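Local coordinates for protein probable glutathione S-transferase (Bordetella bronchiseptica RB50, PDB 3H1N) that probably transfers glutathione to electrophilic compounds, as other members of the glutathione S-transferase family do, at residues B[28-33]-B[236-242]; B[128-132]-B[143-147]; B[138-142]-B[246-250]; B[194-200]-B[243-247]. All coordinates share one frame; numbering follows the deposited sequence.

Contact 1. Residues B[28-33]-B[236-242]; sequences DGIPGR and LPFGDGI
Leu236 opens the contact by turning its side chain toward the loop that holds Gly29 and Pro31. With CG set anti to its own carbonyl carbon (chi1 -63°), methyl CD1 reaches the backbone of Gly29, lies 3.5 Å from Gly29 N, and also touches Asp28 OD1. The carbonyl side of the same residue meets the proline ring: Pro31 CG sits 3.0 Å from Leu236 O, a close carbon-oxygen approach. Pro237 contributes its carbonyl, with Pro31 CD 3.3 Å from Pro237 O. That oxygen and Gly29 O each accept a hydrogen bond from one water, 2.7 Å from Pro237 O, and no direct hydrogen bond joins the two segments. Phe238 starts out away from the other loop, yet ring atom CD1 comes to within 4.1 Å of Pro31 CG, while the ring also meets those of His190 and His197. At Gly241 the lack of a side chain lets Ile30 close over the backbone, its CG2 3.7 Å from Gly241 N. Ile242 ends the run pointing at the other loop, its methyl CD1 crossing the arginine chain at 3.7 Å from Arg33 CG. The carbonyl of Ile242 is taken by His129 NE2. The contact thus ties the loop between strand 22-25 and helix 34-43, in the thioredoxin-like half of the glutathione S-transferase fold, to the C-terminal tail that follows helix 224-230; Ile242 also rests on Thr122 and His126 of helix 105-127.

Contact 2. Residues B[128-132]-B[143-147]; sequences VHHPV and DVALR
Pro131 lays the CB-CG side of its ring against Val144, where chi1 of -179° puts CG1 anti to the backbone N and in touch with both of those proline carbons. The two side chains cross obliquely and tightly, with Pro131 CG 3.3 Å from Val144 CG1. The other branch of the same valine serves Val132, which it meets at about a right angle, Val144 CG2 lying 4.0 Å from Val132 CG2. One helical residue is therefore shared between two neighbours in the loop. Here the first turn of helix 142-167 packs back on the chain that leaves helix 105-127, two consecutive helices of the all-helical C-terminal domain of glutathione S-transferases. One residue further, Ala145 presents its methyl to the backbone of the loop: CB is 3.3 Å from Val128 O and 4.1 Å from His129 CA. Ala145 CA also makes a CA-H...O contact with Val128 O at 3.4 Å; this buried oxygen has no hydrogen-bond partner in the model. His129 sets off away from the helix, its ring being engaged by Ile242 of the C-terminal tail. On the dimer side, Pro131 and Val144 pack on Pro131 and Val144 of the second subunit, and Pro131 O accepts a hydrogen bond from Arg148 NH1 of that subunit.

Contact 3. Residues B[138-142]-B[246-250]; sequences YEDQQ and YPELD
Tyr138 reaches across to Tyr246 and Glu248 with its whole side chain. CG lies anti to the backbone N (chi1 166°), which aims the ring at the C-terminal tail. CB starts beside the phenol end of the partner, 3.7 Å from Tyr246 OH. From there the ring runs over the face of Tyr246 in the opposite direction, giving a face-to-face stack with centroids 3.9 Å apart and planes at 15°. CD2 sits above the phenol carbon, 3.4 Å from Tyr246 CZ; CE2 lies over the centre of the Tyr246 ring. On the CE1 side the ring approaches Leu249, CE1 being 4.1 Å from Leu249 CD1. At the tip, Tyr138 OH donates to Glu248 OE2, which lies at the edge of the ring near its plane; the modelled bond is very short and its exact length doubtful. Gln142 meets the same carboxylate oxygen from above the carboxylate plane, NE2 donating to Glu248 OE2 at 3.0 Å from an extended chain. OE2 thereby receives the amide as well as the phenol. At the far end of the stack, a water bridges Glu139 OE2 and Tyr246 OH, the latter also bound by Arg244 NH1. The stack joins the turn before helix 142-167, where Gln141 is the N-cap, to the short 3-10 segment 247-249 of the tail, with Leu249 packed on Ala145 and Ala149 of that helix.

Contact 4. Residues B[194-200]-B[243-247]; sequences GLLHAFP and FRHYP
At the C-terminal end of helix 183-198, Gly194 and Ala198, one turn apart, receive Phe243 and Arg244 of the C-terminal tail. Gly194 offers bare backbone to the aromatic ring: its CA stands over one face of Phe243, 3.6 Å from the ring centroid and 20° off the normal, a CH-pi contact. With no side chain on Gly194, Phe243 can lie directly on the helix backbone. The phenylalanine has CG anti to its carbonyl carbon (chi1 -57°), which brings the ring onto Gly194; it also packs on Thr122 and Ala125 of helix 105-127. Further on, the methyl of Ala198 rests against the tail backbone, with CB 3.4 Å from Arg244 O. In this all-helical domain of the glutathione S-transferase fold, the extended chain after the last helix lies across the helix end, without a direct hydrogen bond between the two segments. Two waters supply polar links instead. One joins His197 NE2 to His245 N, at 2.9 Å from that nitrogen; the other lies between Ala198 O, 2.8 Å away, and Tyr246 N. His197 brings one face of its imidazole to His245 CB, 4.2 Å from the ring centroid, and its edge to the carbonyl of Phe243. Arg244 leaves the backbone away from the helix, and its NE binds Gly241 O, while Tyr246 OH lies in the guanidinium plane.

Contact 2 is fully buried, while contacts 1, 3 and 4 are partly buried, contact 1 with the most exposed residues. Three of the four use the C-terminal tail: contact 1 brings it to the thioredoxin-like domain, contact 4 to the end of helix 183-198, and contact 3 to the start of helix 142-167, which contact 2 also holds. Contacts 3 and 4 share Tyr246. Chemistry follows place: contact 2 is apolar, water bridges occur in contacts 1, 3 and 4, and contact 3 alone has direct hydrogen bonds between its segments. Contacts 2 and 3 both border the second subunit. Contacts 1 and 2 touch, and Gln141 to Val132 links 2 and 3.

Contact 1. Residues B[28-33]-B[236-242]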
loop_
_atom_site.group_PDB
_atom_site.type_symbol
_atom_site.label_atom_id
_atom_site.label_comp_id
_atom_site.label_asym_id
_atom_site.label_seq_id
_atom_site.Cartn_x
_atom_site.Cartn_y
_atom_site.Cartn_z
ATOM N N ASP B 28 6.957 -18.287 -9.021
ATOM C CA ASP B 28 6.196 -19.494 -9.345
ATOM C C ASP B 28 5.884 -20.207 -8.028
ATOM O O ASP B 28 6.498 -19.904 -7.008
ATOM C CB ASP B 28 7.032 -20.399 -10.264
ATOM C CG ASP B 28 6.203 -21.484 -10.976
ATOM O OD1 ASP B 28 4.972 -21.571 -10.787
ATOM O OD2 ASP B 28 6.799 -22.263 -11.743
ATOM N N GLY B 29 4.935 -21.142 -8.047
ATOM C CA GLY B 29 4.697 -22.016 -6.890
ATOM C C GLY B 29 3.521 -21.678 -5.985
ATOM O O GLY B 29 2.878 -22.579 -5.454
ATOM N N ILE B 30 3.260 -20.383 -5.805
ATOM C CA ILE B 30 2.185 -19.869 -4.952
ATOM C C ILE B 30 1.366 -18.847 -5.770
ATOM O O ILE B 30 1.922 -18.226 -6.689
ATOM C CB ILE B 30 2.772 -19.170 -3.679
ATOM C CG1 ILE B 30 3.714 -18.022 -4.078
ATOM C CG2 ILE B 30 3.489 -20.189 -2.797
ATOM C CD1 ILE B 30 4.056 -16.996 -2.972
ATOM N N PRO B 31 0.057 -18.664 -5.449
ATOM C CA PRO B 31 -0.674 -17.594 -6.139
ATOM C C PRO B 31 -0.087 -16.239 -5.732
ATOM O O PRO B 31 0.183 -15.401 -6.596
ATOM C CB PRO B 31 -2.113 -17.759 -5.645
ATOM C CG PRO B 31 -2.206 -19.200 -5.191
ATOM C CD PRO B 31 -0.842 -19.506 -4.631
ATOM N N GLY B 32 0.131 -16.053 -4.433
ATOM C CA GLY B 32 0.818 -14.846 -3.907
ATOM C C GLY B 32 0.250 -13.502 -4.352
ATOM O O GLY B 32 -0.931 -13.387 -4.665
ATOM N N ARG B 33 1.095 -12.470 -4.366
ATOM C CA ARG B 33 0.693 -11.128 -4.798
ATOM C C ARG B 33 0.405 -11.072 -6.299
ATOM O O ARG B 33 -0.390 -10.239 -6.768
ATOM C CB ARG B 33 1.789 -10.109 -4.452
ATOM C CG ARG B 33 2.250 -10.149 -3.004
ATOM C CD ARG B 33 3.288 -9.071 -2.701
ATOM N NE ARG B 33 3.642 -9.030 -1.280
ATOM C CZ ARG B 33 4.730 -8.425 -0.797
ATOM N NH1 ARG B 33 5.579 -7.831 -1.622
ATOM N NH2 ARG B 33 4.982 -8.426 0.509
ATOM N N LEU B 236 -2.846 -21.575 -9.568
ATOM C CA LEU B 236 -2.164 -22.374 -8.554
ATOM C C LEU B 236 -2.975 -22.379 -7.254
ATOM O O LEU B 236 -3.512 -21.337 -6.861
ATOM C CB LEU B 236 -0.757 -21.809 -8.294
ATOM C CG LEU B 236 0.223 -21.844 -9.475
ATOM C CD1 LEU B 236 1.606 -21.342 -9.049
ATOM C CD2 LEU B 236 0.332 -23.231 -10.038
ATOM N N PRO B 237 -3.045 -23.537 -6.564
ATOM C CA PRO B 237 -3.736 -23.551 -5.271
ATOM C C PRO B 237 -2.905 -22.839 -4.194
ATOM O O PRO B 237 -1.689 -22.666 -4.362
ATOM C CB PRO B 237 -3.853 -25.038 -4.955
ATOM C CG PRO B 237 -2.662 -25.653 -5.614
ATOM C CD PRO B 237 -2.376 -24.820 -6.848
ATOM N N PHE B 238 -3.556 -22.422 -3.107
ATOM C CA PHE B 238 -2.829 -21.862 -1.970
ATOM C C PHE B 238 -1.962 -22.964 -1.371
ATOM O O PHE B 238 -2.272 -24.150 -1.496
ATOM C CB PHE B 238 -3.789 -21.327 -0.904
ATOM C CG PHE B 238 -4.755 -20.283 -1.408
ATOM C CD1 PHE B 238 -4.318 -18.989 -1.683
ATOM C CD2 PHE B 238 -6.102 -20.593 -1.597
ATOM C CE1 PHE B 238 -5.212 -18.009 -2.147
ATOM C CE2 PHE B 238 -7.010 -19.620 -2.056
ATOM C CZ PHE B 238 -6.556 -18.329 -2.333
ATOM N N GLY B 239 -0.862 -22.569 -0.749
ATOM C CA GLY B 239 0.042 -23.513 -0.109
ATOM C C GLY B 239 0.853 -22.764 0.925
ATOM O O GLY B 239 0.340 -22.399 1.979
ATOM N N ASP B 240 2.115 -22.523 0.622
ATOM C CA ASP B 240 2.970 -21.810 1.563
ATOM C C ASP B 240 3.327 -20.428 1.055
ATOM O O ASP B 240 4.490 -20.015 1.067
ATOM C CB ASP B 240 4.192 -22.651 1.923
ATOM C CG ASP B 240 3.805 -23.908 2.663
ATOM O OD1 ASP B 240 3.679 -23.866 3.908
ATOM O OD2 ASP B 240 3.575 -24.930 1.990
ATOM N N GLY B 241 2.292 -19.712 0.632
ATOM C CA GLY B 241 2.426 -18.326 0.207
ATOM C C GLY B 241 1.933 -17.388 1.282
ATOM O O GLY B 241 2.288 -17.530 2.450
ATOM N N ILE B 242 1.102 -16.435 0.873
ATOM C CA ILE B 242 0.493 -15.441 1.762
ATOM C C ILE B 242 -0.588 -16.069 2.643
ATOM O O ILE B 242 -0.555 -15.914 3.864
ATOM C CB ILE B 242 -0.119 -14.280 0.927
ATOM C CG1 ILE B 242 1.002 -13.450 0.300
ATOM C CG2 ILE B 242 -1.060 -13.381 1.786
ATOM C CD1 ILE B 242 0.508 -12.435 -0.682
HETATM O O HOH W 1 0.499 -23.871 -5.321
#

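Contact 2. Residues B[128-132]-B[143-147]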
loop_
_atom_site.group_PDB
_atom_site.type_symbol
_atom_site.label_atom_id
_atom_site.label_comp_id
_atom_site.label_asym_id
_atom_site.label_seq_id
_atom_site.Cartn_x
_atom_site.Cartn_y
_atom_site.Cartn_z
ATOM N N VAL B 128 0.303 -12.671 9.888
ATOM C CA VAL B 128 -0.214 -13.467 11.002
ATOM C C VAL B 128 0.737 -14.643 11.313
ATOM O O VAL B 128 0.926 -14.999 12.471
ATOM C CB VAL B 128 -1.672 -13.962 10.743
ATOM C CG1 VAL B 128 -1.690 -15.220 9.886
ATOM C CG2 VAL B 128 -2.386 -14.217 12.057
ATOM N N HIS B 129 1.326 -15.231 10.266
ATOM C CA HIS B 129 2.248 -16.366 10.414
ATOM C C HIS B 129 3.716 -15.986 10.313
ATOM O O HIS B 129 4.584 -16.799 10.639
ATOM C CB HIS B 129 1.911 -17.536 9.468
ATOM C CG HIS B 129 1.746 -17.144 8.028
ATOM N ND1 HIS B 129 2.812 -16.802 7.221
ATOM C CD2 HIS B 129 0.645 -17.082 7.241
ATOM C CE1 HIS B 129 2.371 -16.530 6.003
ATOM N NE2 HIS B 129 1.058 -16.687 5.990
ATOM N N HIS B 130 3.987 -14.751 9.890
ATOM C CA HIS B 130 5.334 -14.193 9.915
ATOM C C HIS B 130 5.368 -12.845 10.642
ATOM O O HIS B 130 5.742 -11.816 10.052
ATOM C CB HIS B 130 5.926 -14.071 8.504
ATOM C CG HIS B 130 6.270 -15.391 7.898
ATOM N ND1 HIS B 130 7.567 -15.800 7.683
ATOM C CD2 HIS B 130 5.478 -16.413 7.496
ATOM C CE1 HIS B 130 7.558 -17.020 7.170
ATOM N NE2 HIS B 130 6.302 -17.413 7.043
ATOM N N PRO B 131 4.996 -12.846 11.931
ATOM C CA PRO B 131 4.889 -11.592 12.684
ATOM C C PRO B 131 6.226 -10.985 13.071
ATOM O O PRO B 131 6.293 -9.777 13.360
ATOM C CB PRO B 131 4.115 -12.010 13.943
ATOM C CG PRO B 131 4.461 -13.476 14.113
ATOM C CD PRO B 131 4.519 -14.003 12.713
ATOM N N VAL B 132 7.278 -11.810 13.101
ATOM C CA VAL B 132 8.615 -11.336 13.475
ATOM C C VAL B 132 9.409 -10.920 12.229
ATOM O O VAL B 132 9.996 -9.829 12.188
ATOM C CB VAL B 132 9.410 -12.397 14.312
ATOM C CG1 VAL B 132 10.839 -11.918 14.611
ATOM C CG2 VAL B 132 8.670 -12.756 15.616
ATOM N N ASP B 143 4.948 -19.176 18.349
ATOM C CA ASP B 143 4.371 -18.629 19.584
ATOM C C ASP B 143 3.833 -17.212 19.373
ATOM O O ASP B 143 2.755 -16.854 19.877
ATOM C CB ASP B 143 5.406 -18.618 20.718
ATOM C CG ASP B 143 5.922 -20.010 21.058
ATOM O OD1 ASP B 143 5.247 -21.015 20.752
ATOM O OD2 ASP B 143 7.017 -20.097 21.647
ATOM N N VAL B 144 4.608 -16.408 18.652
ATOM C CA VAL B 144 4.190 -15.045 18.309
ATOM C C VAL B 144 2.970 -15.105 17.371
ATOM O O VAL B 144 1.991 -14.376 17.569
ATOM C CB VAL B 144 5.340 -14.244 17.683
ATOM C CG1 VAL B 144 4.886 -12.822 17.360
ATOM C CG2 VAL B 144 6.548 -14.220 18.641
ATOM N N ALA B 145 3.013 -16.012 16.392
ATOM C CA ALA B 145 1.906 -16.182 15.449
ATOM C C ALA B 145 0.577 -16.460 16.173
ATOM O O ALA B 145 -0.456 -15.915 15.797
ATOM C CB ALA B 145 2.212 -17.294 14.448
ATOM N N LEU B 146 0.611 -17.285 17.219
ATOM C CA LEU B 146 -0.607 -17.594 17.987
ATOM C C LEU B 146 -1.236 -16.312 18.575
ATOM O O LEU B 146 -2.468 -16.130 18.561
ATOM C CB LEU B 146 -0.296 -18.594 19.108
ATOM C CG LEU B 146 0.084 -20.023 18.700
ATOM C CD1 LEU B 146 0.710 -20.745 19.884
ATOM C CD2 LEU B 146 -1.128 -20.805 18.151
ATOM N N ARG B 147 -0.370 -15.422 19.066
ATOM C CA ARG B 147 -0.801 -14.155 19.639
ATOM C C ARG B 147 -1.366 -13.222 18.570
ATOM O O ARG B 147 -2.464 -12.669 18.734
ATOM C CB ARG B 147 0.362 -13.492 20.383
ATOM C CG ARG B 147 0.773 -14.254 21.650
ATOM C CD ARG B 147 1.987 -13.649 22.323
ATOM N NE ARG B 147 1.737 -12.289 22.791
ATOM C CZ ARG B 147 2.676 -11.456 23.237
ATOM N NH1 ARG B 147 3.948 -11.826 23.294
ATOM N NH2 ARG B 147 2.339 -10.247 23.643
#

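Contact 3. Residues B[138-142]-B[246-250]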
loop_
_atom_site.group_PDB
_atom_site.type_symbol
_atom_site.label_atom_id
_atom_site.label_comp_id
_atom_site.label_asym_id
_atom_site.label_seq_id
_atom_site.Cartn_x
_atom_site.Cartn_y
_atom_site.Cartn_z
ATOM N N TYR B 138 8.154 -20.002 9.649
ATOM C CA TYR B 138 6.992 -19.978 10.525
ATOM C C TYR B 138 7.277 -20.674 11.853
ATOM O O TYR B 138 6.969 -20.137 12.914
ATOM C CB TYR B 138 5.774 -20.598 9.827
ATOM C CG TYR B 138 4.635 -20.924 10.775
ATOM C CD1 TYR B 138 3.968 -19.911 11.467
ATOM C CD2 TYR B 138 4.221 -22.246 10.965
ATOM C CE1 TYR B 138 2.932 -20.205 12.346
ATOM C CE2 TYR B 138 3.185 -22.554 11.839
ATOM C CZ TYR B 138 2.542 -21.533 12.520
ATOM O OH TYR B 138 1.502 -21.817 13.369
ATOM N N GLU B 139 7.889 -21.855 11.794
ATOM C CA GLU B 139 8.112 -22.671 12.992
ATOM C C GLU B 139 8.892 -21.923 14.077
ATOM O O GLU B 139 8.676 -22.146 15.262
ATOM C CB GLU B 139 8.815 -23.984 12.635
ATOM C CG GLU B 139 7.922 -24.981 11.886
ATOM C CD GLU B 139 7.590 -24.562 10.453
ATOM O OE1 GLU B 139 8.347 -23.764 9.840
ATOM O OE2 GLU B 139 6.553 -25.036 9.937
ATOM N N ASP B 140 9.769 -21.012 13.658
ATOM C CA ASP B 140 10.603 -20.269 14.593
ATOM C C ASP B 140 9.909 -19.055 15.215
ATOM O O ASP B 140 10.448 -18.425 16.123
ATOM C CB ASP B 140 11.908 -19.862 13.916
ATOM C CG ASP B 140 12.749 -21.063 13.523
ATOM O OD1 ASP B 140 12.938 -21.972 14.368
ATOM O OD2 ASP B 140 13.204 -21.101 12.363
ATOM N N GLN B 141 8.706 -18.750 14.739
ATOM C CA GLN B 141 7.938 -17.619 15.276
ATOM C C GLN B 141 6.485 -18.023 15.548
ATOM O O GLN B 141 5.589 -17.173 15.582
ATOM C CB GLN B 141 8.048 -16.384 14.354
ATOM C CG GLN B 141 7.648 -16.645 12.895
ATOM C CD GLN B 141 8.101 -15.537 11.946
ATOM O OE1 GLN B 141 7.864 -14.358 12.196
ATOM N NE2 GLN B 141 8.739 -15.918 10.845
ATOM N N GLN B 142 6.272 -19.320 15.777
ATOM C CA GLN B 142 4.924 -19.858 15.994
ATOM C C GLN B 142 4.220 -19.304 17.244
ATOM O O GLN B 142 3.032 -19.013 17.203
ATOM C CB GLN B 142 4.924 -21.394 16.038
ATOM C CG GLN B 142 3.497 -21.952 16.029
ATOM C CD GLN B 142 3.402 -23.414 16.424
ATOM O OE1 GLN B 142 4.088 -23.875 17.342
ATOM N NE2 GLN B 142 2.527 -24.150 15.745
ATOM N N TYR B 246 -3.085 -22.917 8.816
ATOM C CA TYR B 246 -2.521 -23.470 10.038
ATOM C C TYR B 246 -3.661 -23.622 11.047
ATOM O O TYR B 246 -4.197 -22.631 11.521
ATOM C CB TYR B 246 -1.461 -22.506 10.597
ATOM C CG TYR B 246 -0.209 -22.404 9.755
ATOM C CD1 TYR B 246 0.546 -23.543 9.448
ATOM C CD2 TYR B 246 0.236 -21.167 9.285
ATOM C CE1 TYR B 246 1.709 -23.451 8.677
ATOM C CE2 TYR B 246 1.404 -21.060 8.522
ATOM C CZ TYR B 246 2.136 -22.205 8.224
ATOM O OH TYR B 246 3.288 -22.100 7.474
ATOM N N PRO B 247 -4.067 -24.865 11.350
ATOM C CA PRO B 247 -5.186 -25.060 12.290
ATOM C C PRO B 247 -4.989 -24.301 13.619
ATOM O O PRO B 247 -5.958 -23.755 14.172
ATOM C CB PRO B 247 -5.190 -26.575 12.511
ATOM C CG PRO B 247 -4.632 -27.132 11.231
ATOM C CD PRO B 247 -3.554 -26.145 10.829
ATOM N N GLU B 248 -3.745 -24.225 14.097
ATOM C CA GLU B 248 -3.445 -23.564 15.379
ATOM C C GLU B 248 -3.704 -22.048 15.398
ATOM O O GLU B 248 -3.908 -21.460 16.467
ATOM C CB GLU B 248 -2.020 -23.895 15.859
ATOM C CG GLU B 248 -0.881 -23.334 14.994
ATOM C CD GLU B 248 -0.448 -24.258 13.864
ATOM O OE1 GLU B 248 -1.242 -25.129 13.410
ATOM O OE2 GLU B 248 0.704 -24.101 13.403
ATOM N N LEU B 249 -3.717 -21.433 14.214
ATOM C CA LEU B 249 -4.013 -20.016 14.081
ATOM C C LEU B 249 -5.504 -19.718 13.849
ATOM O O LEU B 249 -5.921 -18.567 13.941
ATOM C CB LEU B 249 -3.149 -19.400 12.964
ATOM C CG LEU B 249 -1.629 -19.589 13.092
ATOM C CD1 LEU B 249 -0.906 -18.730 12.056
ATOM C CD2 LEU B 249 -1.142 -19.244 14.501
ATOM N N ASP B 250 -6.304 -20.757 13.578
ATOM C CA ASP B 250 -7.735 -20.599 13.326
ATOM C C ASP B 250 -8.538 -20.679 14.653
ATOM O O ASP B 250 -7.985 -20.958 15.724
ATOM C CB ASP B 250 -8.192 -21.693 12.332
ATOM C CG ASP B 250 -9.457 -21.324 11.536
ATOM O OD1 ASP B 250 -9.992 -20.212 11.661
ATOM O OD2 ASP B 250 -9.929 -22.193 10.767
HETATM O O HOH W 2 5.177 -23.999 7.662
#

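Contact 4. Residues B[194-200]-B[243-247]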
loop_
_atom_site.group_PDB
_atom_site.type_symbol
_atom_site.label_atom_id
_atom_site.label_comp_id
_atom_site.label_asym_id
_atom_site.label_seq_id
_atom_site.Cartn_x
_atom_site.Cartn_y
_atom_site.Cartn_z
ATOM N N GLY B 194 -8.760 -16.417 -0.217
ATOM C CA GLY B 194 -7.600 -16.595 0.651
ATOM C C GLY B 194 -7.970 -16.813 2.112
ATOM O O GLY B 194 -7.414 -17.694 2.766
ATOM N N LEU B 195 -8.909 -16.015 2.615
ATOM C CA LEU B 195 -9.372 -16.136 3.999
ATOM C C LEU B 195 -10.145 -17.436 4.237
ATOM O O LEU B 195 -10.003 -18.073 5.297
ATOM C CB LEU B 195 -10.190 -14.908 4.420
ATOM C CG LEU B 195 -9.377 -13.608 4.581
ATOM C CD1 LEU B 195 -10.260 -12.374 4.860
ATOM C CD2 LEU B 195 -8.333 -13.734 5.685
ATOM N N LEU B 196 -10.946 -17.828 3.251
ATOM C CA LEU B 196 -11.675 -19.104 3.293
ATOM C C LEU B 196 -10.725 -20.287 3.419
ATOM O O LEU B 196 -11.030 -21.304 4.084
ATOM C CB LEU B 196 -12.536 -19.257 2.035
ATOM C CG LEU B 196 -13.868 -18.502 2.004
ATOM C CD1 LEU B 196 -14.715 -18.849 0.757
ATOM C CD2 LEU B 196 -14.655 -18.834 3.276
ATOM N N HIS B 197 -9.584 -20.173 2.750
ATOM C CA HIS B 197 -8.588 -21.219 2.788
ATOM C C HIS B 197 -7.833 -21.232 4.131
ATOM O O HIS B 197 -7.678 -22.293 4.751
ATOM C CB HIS B 197 -7.605 -21.069 1.630
ATOM C CG HIS B 197 -6.423 -21.978 1.750
ATOM N ND1 HIS B 197 -6.489 -23.328 1.456
ATOM C CD2 HIS B 197 -5.167 -21.743 2.187
ATOM C CE1 HIS B 197 -5.306 -23.875 1.688
ATOM N NE2 HIS B 197 -4.490 -22.933 2.135
ATOM N N ALA B 198 -7.394 -20.051 4.567
ATOM C CA ALA B 198 -6.524 -19.913 5.741
ATOM C C ALA B 198 -7.240 -20.032 7.084
ATOM O O ALA B 198 -6.661 -20.530 8.053
ATOM C CB ALA B 198 -5.749 -18.594 5.685
ATOM N N PHE B 199 -8.479 -19.549 7.145
ATOM C CA PHE B 199 -9.208 -19.431 8.409
ATOM C C PHE B 199 -10.614 -19.942 8.236
ATOM O O PHE B 199 -11.567 -19.191 8.447
ATOM C CB PHE B 199 -9.220 -17.959 8.871
ATOM C CG PHE B 199 -7.874 -17.459 9.267
ATOM C CD1 PHE B 199 -7.408 -17.664 10.565
ATOM C CD2 PHE B 199 -7.048 -16.810 8.344
ATOM C CE1 PHE B 199 -6.147 -17.224 10.945
ATOM C CE2 PHE B 199 -5.778 -16.393 8.712
ATOM C CZ PHE B 199 -5.333 -16.591 10.015
ATOM N N PRO B 200 -10.756 -21.216 7.827
ATOM C CA PRO B 200 -12.093 -21.768 7.540
ATOM C C PRO B 200 -13.040 -21.761 8.748
ATOM O O PRO B 200 -14.231 -21.465 8.583
ATOM C CB PRO B 200 -11.792 -23.182 7.052
ATOM C CG PRO B 200 -10.469 -23.508 7.634
ATOM C CD PRO B 200 -9.700 -22.216 7.590
ATOM N N PHE B 243 -1.525 -16.785 2.005
ATOM C CA PHE B 243 -2.672 -17.407 2.677
ATOM C C PHE B 243 -2.353 -18.871 3.018
ATOM O O PHE B 243 -2.268 -19.727 2.133
ATOM C CB PHE B 243 -3.943 -17.292 1.810
ATOM C CG PHE B 243 -4.309 -15.863 1.451
ATOM C CD1 PHE B 243 -4.952 -15.046 2.376
ATOM C CD2 PHE B 243 -4.001 -15.337 0.186
ATOM C CE1 PHE B 243 -5.304 -13.730 2.061
ATOM C CE2 PHE B 243 -4.340 -14.014 -0.142
ATOM C CZ PHE B 243 -4.988 -13.205 0.801
ATOM N N ARG B 244 -2.122 -19.135 4.301
ATOM C CA ARG B 244 -1.665 -20.443 4.745
ATOM C C ARG B 244 -2.623 -21.009 5.767
ATOM O O ARG B 244 -2.980 -20.341 6.740
ATOM C CB ARG B 244 -0.263 -20.377 5.360
ATOM C CG ARG B 244 0.849 -19.896 4.425
ATOM C CD ARG B 244 2.199 -20.034 5.105
ATOM N NE ARG B 244 3.303 -19.500 4.311
ATOM C CZ ARG B 244 4.595 -19.662 4.616
ATOM N NH1 ARG B 244 4.957 -20.385 5.667
ATOM N NH2 ARG B 244 5.536 -19.120 3.848
ATOM N N HIS B 245 -3.022 -22.254 5.562
ATOM C CA HIS B 245 -3.896 -22.912 6.527
ATOM C C HIS B 245 -3.104 -23.574 7.659
ATOM O O HIS B 245 -2.542 -24.654 7.491
ATOM C CB HIS B 245 -4.814 -23.927 5.836
ATOM C CG HIS B 245 -5.664 -24.706 6.793
ATOM N ND1 HIS B 245 -6.377 -24.105 7.806
ATOM C CD2 HIS B 245 -5.889 -26.034 6.911
ATOM C CE1 HIS B 245 -7.013 -25.028 8.503
ATOM N NE2 HIS B 245 -6.741 -26.206 7.974
ATOM N N TYR B 246 -3.085 -22.917 8.816
ATOM C CA TYR B 246 -2.521 -23.470 10.038
ATOM C C TYR B 246 -3.661 -23.622 11.047
ATOM O O TYR B 246 -4.197 -22.631 11.521
ATOM C CB TYR B 246 -1.461 -22.506 10.597
ATOM C CG TYR B 246 -0.209 -22.404 9.755
ATOM C CD1 TYR B 246 0.546 -23.543 9.448
ATOM C CD2 TYR B 246 0.236 -21.167 9.285
ATOM C CE1 TYR B 246 1.709 -23.451 8.677
ATOM C CE2 TYR B 246 1.404 -21.060 8.522
ATOM C CZ TYR B 246 2.136 -22.205 8.224
ATOM O OH TYR B 246 3.288 -22.100 7.474
ATOM N N PRO B 247 -4.067 -24.865 11.350
ATOM C CA PRO B 247 -5.186 -25.060 12.290
ATOM C C PRO B 247 -4.989 -24.301 13.619
ATOM O O PRO B 247 -5.958 -23.755 14.172
ATOM C CB PRO B 247 -5.190 -26.575 12.511
ATOM C CG PRO B 247 -4.632 -27.132 11.231
ATOM C CD PRO B 247 -3.554 -26.145 10.829
HETATM O O HOH W 3 -2.037 -23.510 3.084
HETATM O O HOH W 4 -4.341 -20.397 9.621
#